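Local coordinates for protein nitrophorin Cim l NP (Cimex lectularius, PDB 2IMQ) that carries heme-bound nitric oxide in bed bug saliva and delivers it to the victim during feeding, causing vasodilation, at residues A[71-76]-A[89-94]; A[176-181]-A[196-201]; A[12-17]-A[264-269]. All blocks are in the same frame, centred on the assembly; numbering follows the deposited sequence.

Contact 1 (A[71-76]-A[89-94]). With HEM (protoporphyrin IX containing Fe), chain B.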
loop_
_atom_site.group_PDB
_atom_site.type_symbol
_atom_site.label_atom_id
_atom_site.label_comp_id
_atom_site.label_asym_id
_atom_site.label_seq_id
_atom_site.Cartn_x
_atom_site.Cartn_y
_atom_site.Cartn_z
ATOM N N LYS A 71 6.859 0.937 21.396
ATOM C CA LYS A 71 7.477 2.049 20.695
ATOM C C LYS A 71 6.662 3.333 20.704
ATOM O O LYS A 71 7.074 4.322 20.124
ATOM C CB LYS A 71 7.817 1.625 19.252
ATOM C CG LYS A 71 8.911 0.547 19.179
ATOM C CD LYS A 71 8.919 -0.231 17.890
ATOM C CE LYS A 71 10.252 -0.142 17.134
ATOM N NZ LYS A 71 11.393 -0.936 17.623
ATOM N N GLY A 72 5.500 3.308 21.335
ATOM C CA GLY A 72 4.672 4.473 21.527
ATOM C C GLY A 72 3.561 4.666 20.543
ATOM O O GLY A 72 2.945 5.731 20.510
ATOM N N TYR A 73 3.258 3.641 19.759
ATOM C CA TYR A 73 2.164 3.757 18.801
ATOM C C TYR A 73 0.797 3.375 19.326
ATOM O O TYR A 73 0.657 2.465 20.148
ATOM C CB TYR A 73 2.439 2.859 17.583
ATOM C CG TYR A 73 3.641 3.283 16.780
ATOM C CD1 TYR A 73 4.873 2.737 17.010
ATOM C CD2 TYR A 73 3.546 4.281 15.811
ATOM C CE1 TYR A 73 5.967 3.145 16.315
ATOM C CE2 TYR A 73 4.659 4.741 15.145
ATOM C CZ TYR A 73 5.871 4.142 15.354
ATOM O OH TYR A 73 7.001 4.530 14.685
ATOM N N THR A 74 -0.208 4.062 18.806
ATOM C CA THR A 74 -1.573 3.739 18.994
ATOM C C THR A 74 -2.108 3.212 17.635
ATOM O O THR A 74 -1.914 3.856 16.636
ATOM C CB THR A 74 -2.313 5.049 19.393
ATOM O OG1 THR A 74 -1.933 5.441 20.729
ATOM C CG2 THR A 74 -3.797 4.852 19.461
ATOM N N LYS A 75 -2.862 2.125 17.656
ATOM C CA LYS A 75 -3.551 1.631 16.441
ATOM C C LYS A 75 -4.820 2.475 16.262
ATOM O O LYS A 75 -5.732 2.416 17.108
ATOM C CB LYS A 75 -3.906 0.162 16.553
ATOM C CG LYS A 75 -4.759 -0.312 15.373
ATOM C CD LYS A 75 -5.122 -1.748 15.496
ATOM C CE LYS A 75 -6.213 -1.968 16.504
ATOM N NZ LYS A 75 -6.445 -3.405 16.656
ATOM N N LEU A 76 -4.846 3.338 15.250
ATOM C CA LEU A 76 -6.023 4.141 14.941
ATOM C C LEU A 76 -7.152 3.276 14.438
ATOM O O LEU A 76 -8.308 3.445 14.803
ATOM C CB LEU A 76 -5.686 5.254 13.970
ATOM C CG LEU A 76 -4.711 6.294 14.474
ATOM C CD1 LEU A 76 -4.534 7.423 13.508
ATOM C CD2 LEU A 76 -5.137 6.831 15.850
ATOM N N TYR A 89 -1.362 3.103 12.252
ATOM C CA TYR A 89 -0.833 3.388 13.580
ATOM C C TYR A 89 -0.283 4.798 13.583
ATOM O O TYR A 89 0.251 5.298 12.588
ATOM C CB TYR A 89 0.333 2.436 13.905
ATOM C CG TYR A 89 0.012 1.001 13.897
ATOM C CD1 TYR A 89 0.224 0.250 12.764
ATOM C CD2 TYR A 89 -0.496 0.361 15.005
ATOM C CE1 TYR A 89 -0.049 -1.103 12.747
ATOM C CE2 TYR A 89 -0.764 -0.991 14.996
ATOM C CZ TYR A 89 -0.531 -1.742 13.846
ATOM O OH TYR A 89 -0.844 -3.073 13.801
ATOM N N CYS A 90 -0.380 5.455 14.760
ATOM C CA CYS A 90 0.213 6.756 14.905
ATOM C C CYS A 90 0.805 6.864 16.288
ATOM O O CYS A 90 0.257 6.296 17.216
ATOM C CB CYS A 90 -0.842 7.841 14.698
ATOM S SG CYS A 90 -0.282 9.598 14.780
ATOM N N LEU A 91 1.914 7.562 16.415
ATOM C CA LEU A 91 2.474 7.783 17.774
ATOM C C LEU A 91 1.429 8.466 18.628
ATOM O O LEU A 91 0.828 9.467 18.222
ATOM C CB LEU A 91 3.763 8.575 17.714
ATOM C CG LEU A 91 5.017 7.866 17.175
ATOM C CD1 LEU A 91 6.138 8.825 17.053
ATOM C CD2 LEU A 91 5.401 6.656 17.970
ATOM N N GLU A 92 1.197 7.889 19.801
ATOM C CA GLU A 92 0.200 8.406 20.722
ATOM C C GLU A 92 0.409 9.893 21.054
ATOM O O GLU A 92 -0.550 10.617 21.233
ATOM C CB GLU A 92 0.241 7.562 21.997
ATOM C CG GLU A 92 -0.551 8.115 23.162
ATOM C CD GLU A 92 -2.013 8.285 22.857
ATOM O OE1 GLU A 92 -2.543 7.469 22.061
ATOM O OE2 GLU A 92 -2.614 9.239 23.411
ATOM N N LYS A 93 1.646 10.347 21.087
ATOM C CA LYS A 93 1.923 11.752 21.425
ATOM C C LYS A 93 1.309 12.788 20.457
ATOM O O LYS A 93 1.172 13.939 20.796
ATOM C CB LYS A 93 3.423 11.972 21.583
ATOM C CG LYS A 93 4.185 11.894 20.306
ATOM C CD LYS A 93 5.571 12.454 20.452
ATOM C CE LYS A 93 6.427 12.066 19.275
ATOM N NZ LYS A 93 7.867 12.220 19.572
ATOM N N HIS A 94 0.892 12.380 19.257
ATOM C CA HIS A 94 0.339 13.332 18.298
ATOM C C HIS A 94 -1.183 13.468 18.396
ATOM O O HIS A 94 -1.780 14.329 17.745
ATOM C CB HIS A 94 0.714 12.872 16.894
ATOM C CG HIS A 94 2.183 12.832 16.651
ATOM N ND1 HIS A 94 3.035 13.858 17.000
ATOM C CD2 HIS A 94 2.948 11.906 16.034
ATOM C CE1 HIS A 94 4.261 13.564 16.614
ATOM N NE2 HIS A 94 4.229 12.389 16.007
HETATM C CHA HEM B . -5.205 -8.084 11.941
HETATM C CHB HEM B . -1.274 -7.750 9.123
HETATM C CHC HEM B . -2.328 -12.020 7.166
HETATM C CHD HEM B . -6.374 -12.269 9.677
HETATM C C1A HEM B . -4.043 -7.619 11.395
HETATM C C2A HEM B . -3.348 -6.405 11.753
HETATM C C3A HEM B . -2.274 -6.318 10.927
HETATM C C4A HEM B . -2.252 -7.471 10.073
HETATM C CMA HEM B . -1.224 -5.222 10.949
HETATM C CAA HEM B . -3.727 -5.390 12.855
HETATM C CBA HEM B . -2.869 -5.839 14.069
HETATM C CGA HEM B . -3.166 -4.999 15.302
HETATM O O1A HEM B . -4.177 -5.251 15.954
HETATM O O2A HEM B . -2.352 -4.116 15.672
HETATM C C1B HEM B . -1.223 -8.883 8.373
HETATM C C2B HEM B . -0.178 -9.205 7.431
HETATM C C3B HEM B . -0.450 -10.385 6.886
HETATM C C4B HEM B . -1.676 -10.856 7.477
HETATM C CMB HEM B . 0.929 -8.226 7.262
HETATM C CAB HEM B . 0.320 -11.158 5.827
HETATM C CBB HEM B . 1.619 -10.918 5.600
HETATM C C1C HEM B . -3.489 -12.527 7.672
HETATM C C2C HEM B . -4.162 -13.738 7.272
HETATM C C3C HEM B . -5.252 -13.822 8.030
HETATM C C4C HEM B . -5.372 -12.629 8.807
HETATM C CMC HEM B . -3.622 -14.823 6.335
HETATM C CAC HEM B . -6.278 -14.946 8.016
HETATM C CBC HEM B . -6.961 -15.266 6.919
HETATM C C1D HEM B . -6.439 -11.142 10.466
HETATM C C2D HEM B . -7.573 -10.810 11.294
HETATM C C3D HEM B . -7.205 -9.551 12.011
HETATM C C4D HEM B . -5.891 -9.194 11.543
HETATM C CMD HEM B . -8.867 -11.609 11.452
HETATM C CAD HEM B . -8.136 -8.830 13.000
HETATM C CBD HEM B . -8.214 -9.723 14.228
HETATM C CGD HEM B . -8.808 -8.976 15.381
HETATM O O1D HEM B . -8.938 -9.617 16.474
HETATM O O2D HEM B . -9.139 -7.770 15.186
HETATM N NA HEM B . -3.352 -8.270 10.379
HETATM N NB HEM B . -2.138 -9.899 8.361
HETATM N NC HEM B . -4.267 -11.869 8.577
HETATM N ND HEM B . -5.481 -10.148 10.628
HETATM FE FE HEM B . -3.746 -10.126 9.590
HETATM O O HOH W 1 3.994 8.263 21.464
#
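Leu91 drops its CD2 methyl over the middle of the Tyr73 ring in the beta hairpin formed by strands 73-80 and 84-91, at one border of the six-stranded sheet. This CH-pi contact puts Leu91 CD2 3.5 Å from the Tyr73 ring centroid, 13° off the ring normal, so the methyl sits squarely over the flat ring face. The phenol hydroxyl of Tyr73 is anchored on Pro37 O. Beside this pair, Gly72 ends helix 57-70 in a Schellman motif, and its O accepts from Glu92 N at 2.9 Å and from a water that also meets Lys93 N.

Thr74 and Cys90 form the antiparallel hydrogen-bonded pair, and their side chains share one face of the sheet. There Leu76 CD1 nestles against Cys90 CB (3.9 Å), with Phe122 and Ile124 of strand 116-124 packing over this side. OG1 of Thr74, anti to its carbonyl carbon (chi1 -71°), gives a short bond of 2.5 Å to Glu92 OE1 on the anti lone pair of that oxygen.

On the other face the Tyr89 ring leans obliquely against Lys75, its CD2 3.6 Å from Lys75 CA. Both side chains run on to one heme propionate, which is gripped twice: Lys75 NZ donates to O1A at 3.0 Å, and Tyr89 OH donates at 2.6 Å to O2A, which lies at the edge of the Tyr89 ring, in its plane.

Contact 2 (A[176-181]-A[196-201])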
loop_
_atom_site.group_PDB
_atom_site.type_symbol
_atom_site.label_atom_id
_atom_site.label_comp_id
_atom_site.label_asym_id
_atom_site.label_seq_id
_atom_site.Cartn_x
_atom_site.Cartn_y
_atom_site.Cartn_z
ATOM N N VAL A 176 2.992 -4.942 -16.088
ATOM C CA VAL A 176 3.869 -4.567 -17.166
ATOM C C VAL A 176 3.355 -5.209 -18.432
ATOM O O VAL A 176 3.304 -6.439 -18.533
ATOM C CB VAL A 176 5.300 -5.020 -16.813
ATOM C CG1 VAL A 176 6.240 -4.965 -18.006
ATOM C CG2 VAL A 176 5.901 -4.166 -15.683
ATOM N N GLU A 177 3.013 -4.385 -19.403
ATOM C CA GLU A 177 2.390 -4.823 -20.625
ATOM C C GLU A 177 3.455 -5.022 -21.719
ATOM O O GLU A 177 3.564 -4.257 -22.655
ATOM C CB GLU A 177 1.338 -3.800 -21.031
ATOM C CG GLU A 177 0.392 -4.338 -22.086
ATOM C CD GLU A 177 -0.798 -3.484 -22.371
ATOM O OE1 GLU A 177 -1.248 -2.748 -21.467
ATOM O OE2 GLU A 177 -1.301 -3.608 -23.527
ATOM N N THR A 178 4.203 -6.096 -21.590
ATOM C CA THR A 178 5.064 -6.615 -22.634
ATOM C C THR A 178 5.225 -8.090 -22.385
ATOM O O THR A 178 4.718 -8.657 -21.418
ATOM C CB THR A 178 6.408 -5.880 -22.662
ATOM O OG1 THR A 178 7.150 -6.233 -23.831
ATOM C CG2 THR A 178 7.289 -6.156 -21.468
ATOM N N ASN A 179 5.947 -8.769 -23.267
ATOM C CA ASN A 179 6.136 -10.183 -23.087
ATOM C C ASN A 179 7.215 -10.470 -22.054
ATOM O O ASN A 179 8.037 -9.618 -21.719
ATOM C CB ASN A 179 6.435 -10.860 -24.435
ATOM C CG ASN A 179 7.740 -10.382 -24.998
ATOM O OD1 ASN A 179 8.796 -10.827 -24.546
ATOM N ND2 ASN A 179 7.681 -9.520 -25.979
ATOM N N ALA A 180 7.193 -11.686 -21.555
ATOM C CA ALA A 180 8.074 -12.086 -20.479
ATOM C C ALA A 180 9.529 -12.076 -20.895
ATOM O O ALA A 180 10.415 -11.816 -20.100
ATOM C CB ALA A 180 7.711 -13.407 -19.908
ATOM N N THR A 181 9.808 -12.434 -22.128
ATOM C CA THR A 181 11.226 -12.505 -22.577
ATOM C C THR A 181 11.860 -11.130 -22.553
ATOM O O THR A 181 12.946 -10.940 -21.980
ATOM C CB THR A 181 11.325 -12.980 -24.022
ATOM O OG1 THR A 181 10.367 -14.007 -24.263
ATOM C CG2 THR A 181 12.720 -13.582 -24.275
ATOM N N MET A 196 9.769 0.036 -16.978
ATOM C CA MET A 196 8.702 0.899 -16.492
ATOM C C MET A 196 7.975 1.601 -17.611
ATOM O O MET A 196 6.825 2.006 -17.463
ATOM C CB MET A 196 9.238 1.915 -15.469
ATOM C CG MET A 196 8.192 2.508 -14.542
ATOM S SD MET A 196 7.510 1.139 -13.517
ATOM C CE MET A 196 8.438 1.031 -12.104
ATOM N N ALA A 197 8.597 1.742 -18.775
ATOM C CA ALA A 197 7.915 2.298 -19.944
ATOM C C ALA A 197 6.676 1.470 -20.349
ATOM O O ALA A 197 5.752 2.009 -20.896
ATOM C CB ALA A 197 8.846 2.476 -21.093
ATOM N N PHE A 198 6.650 0.190 -20.001
ATOM C CA PHE A 198 5.553 -0.748 -20.326
ATOM C C PHE A 198 4.569 -0.899 -19.166
ATOM O O PHE A 198 3.552 -1.564 -19.320
ATOM C CB PHE A 198 6.129 -2.101 -20.711
ATOM C CG PHE A 198 7.028 -2.018 -21.877
ATOM C CD1 PHE A 198 8.398 -2.044 -21.723
ATOM C CD2 PHE A 198 6.513 -1.897 -23.153
ATOM C CE1 PHE A 198 9.228 -1.931 -22.805
ATOM C CE2 PHE A 198 7.388 -1.813 -24.242
ATOM C CZ PHE A 198 8.711 -1.815 -24.048
ATOM N N ASP A 199 4.858 -0.310 -18.013
ATOM C CA ASP A 199 3.992 -0.392 -16.889
ATOM C C ASP A 199 2.694 0.372 -17.168
ATOM O O ASP A 199 2.671 1.410 -17.800
ATOM C CB ASP A 199 4.714 0.170 -15.641
ATOM C CG ASP A 199 3.808 0.203 -14.455
ATOM O OD1 ASP A 199 3.632 -0.845 -13.773
ATOM O OD2 ASP A 199 3.269 1.292 -14.093
ATOM N N GLN A 200 1.608 -0.179 -16.626
ATOM C CA GLN A 200 0.248 0.349 -16.932
ATOM C C GLN A 200 -0.193 1.545 -16.095
ATOM O O GLN A 200 -1.224 2.106 -16.372
ATOM C CB GLN A 200 -0.760 -0.786 -16.826
ATOM C CG GLN A 200 -0.621 -1.831 -17.907
ATOM C CD GLN A 200 -1.374 -3.074 -17.666
ATOM O OE1 GLN A 200 -1.553 -3.519 -16.530
ATOM N NE2 GLN A 200 -1.733 -3.739 -18.763
ATOM N N LEU A 201 0.582 1.995 -15.113
ATOM C CA LEU A 201 0.105 3.117 -14.307
ATOM C C LEU A 201 -0.102 4.327 -15.192
ATOM O O LEU A 201 -1.098 5.041 -15.064
ATOM C CB LEU A 201 1.040 3.395 -13.140
ATOM C CG LEU A 201 0.557 4.546 -12.225
ATOM C CD1 LEU A 201 -0.768 4.205 -11.596
ATOM C CD2 LEU A 201 1.625 4.770 -11.167
#
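Gln200 OE1 is gripped by two donors, the backbone N of Arg175 and NZ of Lys147, while the other arm of the same amide reaches across to Glu177. Gln200 NE2 donates to Glu177 OE1 at 2.9 Å, in a nearly straight bond (174° at the hydrogen). The acceptor lies in the plane of the Gln200 amide, but the donor comes from above the plane of the carboxylate, and the two flat groups are turned 81° against each other. The amide is thus held at both ends.

Next to this bond the backbones join in a single bridge, Val176 with Asp199. Glu177 N donates to Phe198 O at 2.9 Å. Phe198 O belongs to a type I turn from Met196 to Asp199, closed by Asp199 N to Met196 O at 3.1 Å.

The apolar part centres on Phe198. CG of Phe198 is anti to the carbonyl carbon (chi1 -59°), and the ring beyond it lies beneath Thr178, whose CB stands over one face, offset toward the rim, 4.2 Å from the Phe198 ring centroid. Val176 CG1 presses on Phe198 CB at 3.9 Å.

Asp199 turns the other way: its OD2 accepts from Leu201 N at 3.0 Å, and its OD1 forms a salt bridge with Arg244. Asn179, the N-cap of helix 180-188, accepts from His182 N through OD1. The contact therefore joins the approach to helix 180-188 with the approach to helix 201-206 by a backbone bridge and a side-chain bond, with Asn179 as N-cap of the one and Asp199 making a capping bond at the other, in a protein of the DNase I-like clan.

Contact 3 (A[12-17]-A[264-269]); sequences VSWNSG and TNYKQT. With HEM (protoporphyrin IX containing Fe), chain B.
The heme pocket is walled on one side by Trp14 and Ser16 of strand 6-17, an inner strand of the six-stranded sheet in this DNase I-like fold, and the loop 264-269 packs against the indole. No hydrogen bond crosses between the two segments; the contact is one of shape. Trp14 points toward the loop, with CG anti to the backbone N (chi1 -167°).

Three loop residues meet the indole. Thr269 slides past it in the opposite direction and brings its CG2 methyl to 3.4 Å from Trp14 NE1. The same methyl, set between the backbone N and the carbonyl carbon of Thr269, also touches Asn15 O at 3.8 Å. The indole NE1 donates to His271 O.

Further round, the Gln268 side chain crosses the indole at about a right angle, and its NE2 sits at the edge, near the ring plane, 3.8 Å from Trp14 CH2. This contact buries Gln268 NE2, which finds no partner in the model. Tyr266 CB lies 4.1 Å from Trp14 CH2. The Tyr266 ring is inclined 68° to the six-membered ring of Trp14 with the centroids 5.9 Å apart, an oblique meeting, and its hydroxyl is fixed on Asn24 O.

On the pocket side, Ser16 CB rests over one face of the Trp14 ring, toward its rim. Ser16 OG makes a weak hydrogen bond to Gln45 O and approaches the vinyl carbon CAB of the heme at 3.6 Å. The indole thus sits between loop and cofactor, and the terminal vinyl carbon CBB of the heme comes within 3.4 Å of Trp14 CZ3.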
loop_
_atom_site.group_PDB
_atom_site.type_symbol
_atom_site.label_atom_id
_atom_site.label_comp_id
_atom_site.label_asym_id
_atom_site.label_seq_id
_atom_site.Cartn_x
_atom_site.Cartn_y
_atom_site.Cartn_z
ATOM N N VAL A 12 3.641 0.123 4.175
ATOM C CA VAL A 12 4.001 -1.126 3.567
ATOM C C VAL A 12 2.794 -1.801 3.011
ATOM O O VAL A 12 1.746 -1.826 3.667
ATOM C CB VAL A 12 4.809 -2.037 4.556
ATOM C CG1 VAL A 12 3.977 -2.464 5.756
ATOM C CG2 VAL A 12 5.372 -3.245 3.869
ATOM N N SER A 13 2.927 -2.361 1.825
ATOM C CA SER A 13 1.881 -3.201 1.367
ATOM C C SER A 13 2.433 -4.502 0.805
ATOM O O SER A 13 3.610 -4.583 0.336
ATOM C CB SER A 13 1.014 -2.519 0.369
ATOM O OG SER A 13 1.587 -2.472 -0.916
ATOM N N TRP A 14 1.577 -5.505 0.831
ATOM C CA TRP A 14 1.972 -6.831 0.398
ATOM C C TRP A 14 0.766 -7.562 -0.101
ATOM O O TRP A 14 -0.219 -7.751 0.612
ATOM C CB TRP A 14 2.553 -7.555 1.581
ATOM C CG TRP A 14 3.282 -8.801 1.298
ATOM C CD1 TRP A 14 3.583 -9.369 0.089
ATOM C CD2 TRP A 14 3.948 -9.565 2.280
ATOM N NE1 TRP A 14 4.331 -10.509 0.297
ATOM C CE2 TRP A 14 4.565 -10.643 1.640
ATOM C CE3 TRP A 14 4.061 -9.455 3.668
ATOM C CZ2 TRP A 14 5.298 -11.582 2.342
ATOM C CZ3 TRP A 14 4.766 -10.392 4.339
ATOM C CH2 TRP A 14 5.386 -11.419 3.689
ATOM N N ASN A 15 0.841 -8.019 -1.330
ATOM C CA ASN A 15 -0.122 -8.987 -1.843
ATOM C C ASN A 15 0.360 -10.334 -1.338
ATOM O O ASN A 15 1.217 -11.028 -1.938
ATOM C CB ASN A 15 -0.206 -8.911 -3.368
ATOM C CG ASN A 15 -1.332 -9.740 -3.896
ATOM O OD1 ASN A 15 -1.724 -10.662 -3.219
ATOM N ND2 ASN A 15 -1.882 -9.418 -5.078
ATOM N N SER A 16 -0.152 -10.654 -0.172
ATOM C CA SER A 16 0.320 -11.794 0.605
ATOM C C SER A 16 -0.508 -13.058 0.371
ATOM O O SER A 16 -0.083 -14.173 0.741
ATOM C CB SER A 16 0.307 -11.384 2.086
ATOM O OG SER A 16 -0.953 -10.892 2.417
ATOM N N GLY A 17 -1.673 -12.969 -0.266
ATOM C CA GLY A 17 -2.402 -14.181 -0.632
ATOM C C GLY A 17 -2.947 -14.888 0.588
ATOM O O GLY A 17 -3.629 -14.264 1.413
ATOM N N THR A 264 13.168 -7.674 -0.240
ATOM C CA THR A 264 13.441 -8.944 -0.893
ATOM C C THR A 264 13.729 -10.066 0.130
ATOM O O THR A 264 13.626 -11.232 -0.228
ATOM C CB THR A 264 14.551 -8.777 -1.946
ATOM O OG1 THR A 264 15.676 -8.121 -1.391
ATOM C CG2 THR A 264 14.053 -7.811 -3.092
ATOM N N ASN A 265 13.967 -9.727 1.406
ATOM C CA ASN A 265 14.125 -10.757 2.485
ATOM C C ASN A 265 12.852 -11.479 2.875
ATOM O O ASN A 265 12.885 -12.510 3.537
ATOM C CB ASN A 265 14.730 -10.117 3.742
ATOM C CG ASN A 265 16.173 -9.774 3.570
ATOM O OD1 ASN A 265 16.888 -10.429 2.781
ATOM N ND2 ASN A 265 16.630 -8.756 4.286
ATOM N N TYR A 266 11.700 -10.894 2.514
ATOM C CA TYR A 266 10.431 -11.561 2.688
ATOM C C TYR A 266 10.071 -12.326 1.430
ATOM O O TYR A 266 9.341 -11.794 0.563
ATOM C CB TYR A 266 9.341 -10.521 3.064
ATOM C CG TYR A 266 9.587 -9.878 4.406
ATOM C CD1 TYR A 266 10.333 -8.737 4.530
ATOM C CD2 TYR A 266 9.101 -10.457 5.575
ATOM C CE1 TYR A 266 10.586 -8.153 5.767
ATOM C CE2 TYR A 266 9.334 -9.872 6.822
ATOM C CZ TYR A 266 10.087 -8.738 6.924
ATOM O OH TYR A 266 10.342 -8.113 8.129
ATOM N N LYS A 267 10.594 -13.566 1.311
ATOM C CA LYS A 267 10.437 -14.377 0.103
ATOM C C LYS A 267 9.339 -15.396 0.159
ATOM O O LYS A 267 9.196 -16.222 -0.756
ATOM C CB LYS A 267 11.725 -15.148 -0.222
ATOM C CG LYS A 267 12.927 -14.295 -0.345
ATOM C CD LYS A 267 14.154 -15.081 -0.790
ATOM C CE LYS A 267 15.406 -14.308 -0.440
ATOM N NZ LYS A 267 15.516 -13.015 -1.183
ATOM N N GLN A 268 8.542 -15.349 1.205
ATOM C CA GLN A 268 7.599 -16.408 1.498
ATOM C C GLN A 268 6.576 -16.555 0.408
ATOM O O GLN A 268 5.897 -17.586 0.301
ATOM C CB GLN A 268 6.836 -16.126 2.805
ATOM C CG GLN A 268 7.715 -16.000 4.036
ATOM C CD GLN A 268 7.913 -14.578 4.480
ATOM O OE1 GLN A 268 7.588 -14.222 5.596
ATOM N NE2 GLN A 268 8.432 -13.772 3.618
ATOM N N THR A 269 6.396 -15.520 -0.425
ATOM C CA THR A 269 5.372 -15.650 -1.434
ATOM C C THR A 269 5.825 -15.133 -2.809
ATOM O O THR A 269 6.953 -14.781 -2.995
ATOM C CB THR A 269 4.080 -15.000 -0.951
ATOM O OG1 THR A 269 2.968 -15.561 -1.637
ATOM C CG2 THR A 269 3.994 -13.515 -1.258
HETATM C CHA HEM B . -5.205 -8.084 11.941
HETATM C CHB HEM B . -1.274 -7.750 9.123
HETATM C CHC HEM B . -2.328 -12.020 7.166
HETATM C CHD HEM B . -6.374 -12.269 9.677
HETATM C C1A HEM B . -4.043 -7.619 11.395
HETATM C C2A HEM B . -3.348 -6.405 11.753
HETATM C C3A HEM B . -2.274 -6.318 10.927
HETATM C C4A HEM B . -2.252 -7.471 10.073
HETATM C CMA HEM B . -1.224 -5.222 10.949
HETATM C CAA HEM B . -3.727 -5.390 12.855
HETATM C CBA HEM B . -2.869 -5.839 14.069
HETATM C CGA HEM B . -3.166 -4.999 15.302
HETATM O O1A HEM B . -4.177 -5.251 15.954
HETATM O O2A HEM B . -2.352 -4.116 15.672
HETATM C C1B HEM B . -1.223 -8.883 8.373
HETATM C C2B HEM B . -0.178 -9.205 7.431
HETATM C C3B HEM B . -0.450 -10.385 6.886
HETATM C C4B HEM B . -1.676 -10.856 7.477
HETATM C CMB HEM B . 0.929 -8.226 7.262
HETATM C CAB HEM B . 0.320 -11.158 5.827
HETATM C CBB HEM B . 1.619 -10.918 5.600
HETATM C C1C HEM B . -3.489 -12.527 7.672
HETATM C C2C HEM B . -4.162 -13.738 7.272
HETATM C C3C HEM B . -5.252 -13.822 8.030
HETATM C C4C HEM B . -5.372 -12.629 8.807
HETATM C CMC HEM B . -3.622 -14.823 6.335
HETATM C CAC HEM B . -6.278 -14.946 8.016
HETATM C CBC HEM B . -6.961 -15.266 6.919
HETATM C C1D HEM B . -6.439 -11.142 10.466
HETATM C C2D HEM B . -7.573 -10.810 11.294
HETATM C C3D HEM B . -7.205 -9.551 12.011
HETATM C C4D HEM B . -5.891 -9.194 11.543
HETATM C CMD HEM B . -8.867 -11.609 11.452
HETATM C CAD HEM B . -8.136 -8.830 13.000
HETATM C CBD HEM B . -8.214 -9.723 14.228
HETATM C CGD HEM B . -8.808 -8.976 15.381
HETATM O O1D HEM B . -8.938 -9.617 16.474
HETATM O O2D HEM B . -9.139 -7.770 15.186
HETATM N NA HEM B . -3.352 -8.270 10.379
HETATM N NB HEM B . -2.138 -9.899 8.361
HETATM N NC HEM B . -4.267 -11.869 8.577
HETATM N ND HEM B . -5.481 -10.148 10.628
HETATM FE FE HEM B . -3.746 -10.126 9.590
#

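How the contacts relate
All three contacts are partly buried; the centre of contact 3 lies about 12 Å from the centre of the chain, those of contacts 1 and 2 farther out, at about 19 and 20 Å. Contacts 1 and 3 both reach the six-stranded sheet and touch the heme, whose iron is bound by Cys60. Contact 1, on the border hairpin, pairs strands and holds a propionate with polar groups; contact 3 meets one vinyl group with the Trp14 indole and the Ser16 side chain and has no hydrogen bond between its segments. Contact 2, away from the heme, combines a backbone bridge, an amide-carboxylate bond and an aromatic face. Contacts 1 and 2 are nested within the loop closed by contact 3.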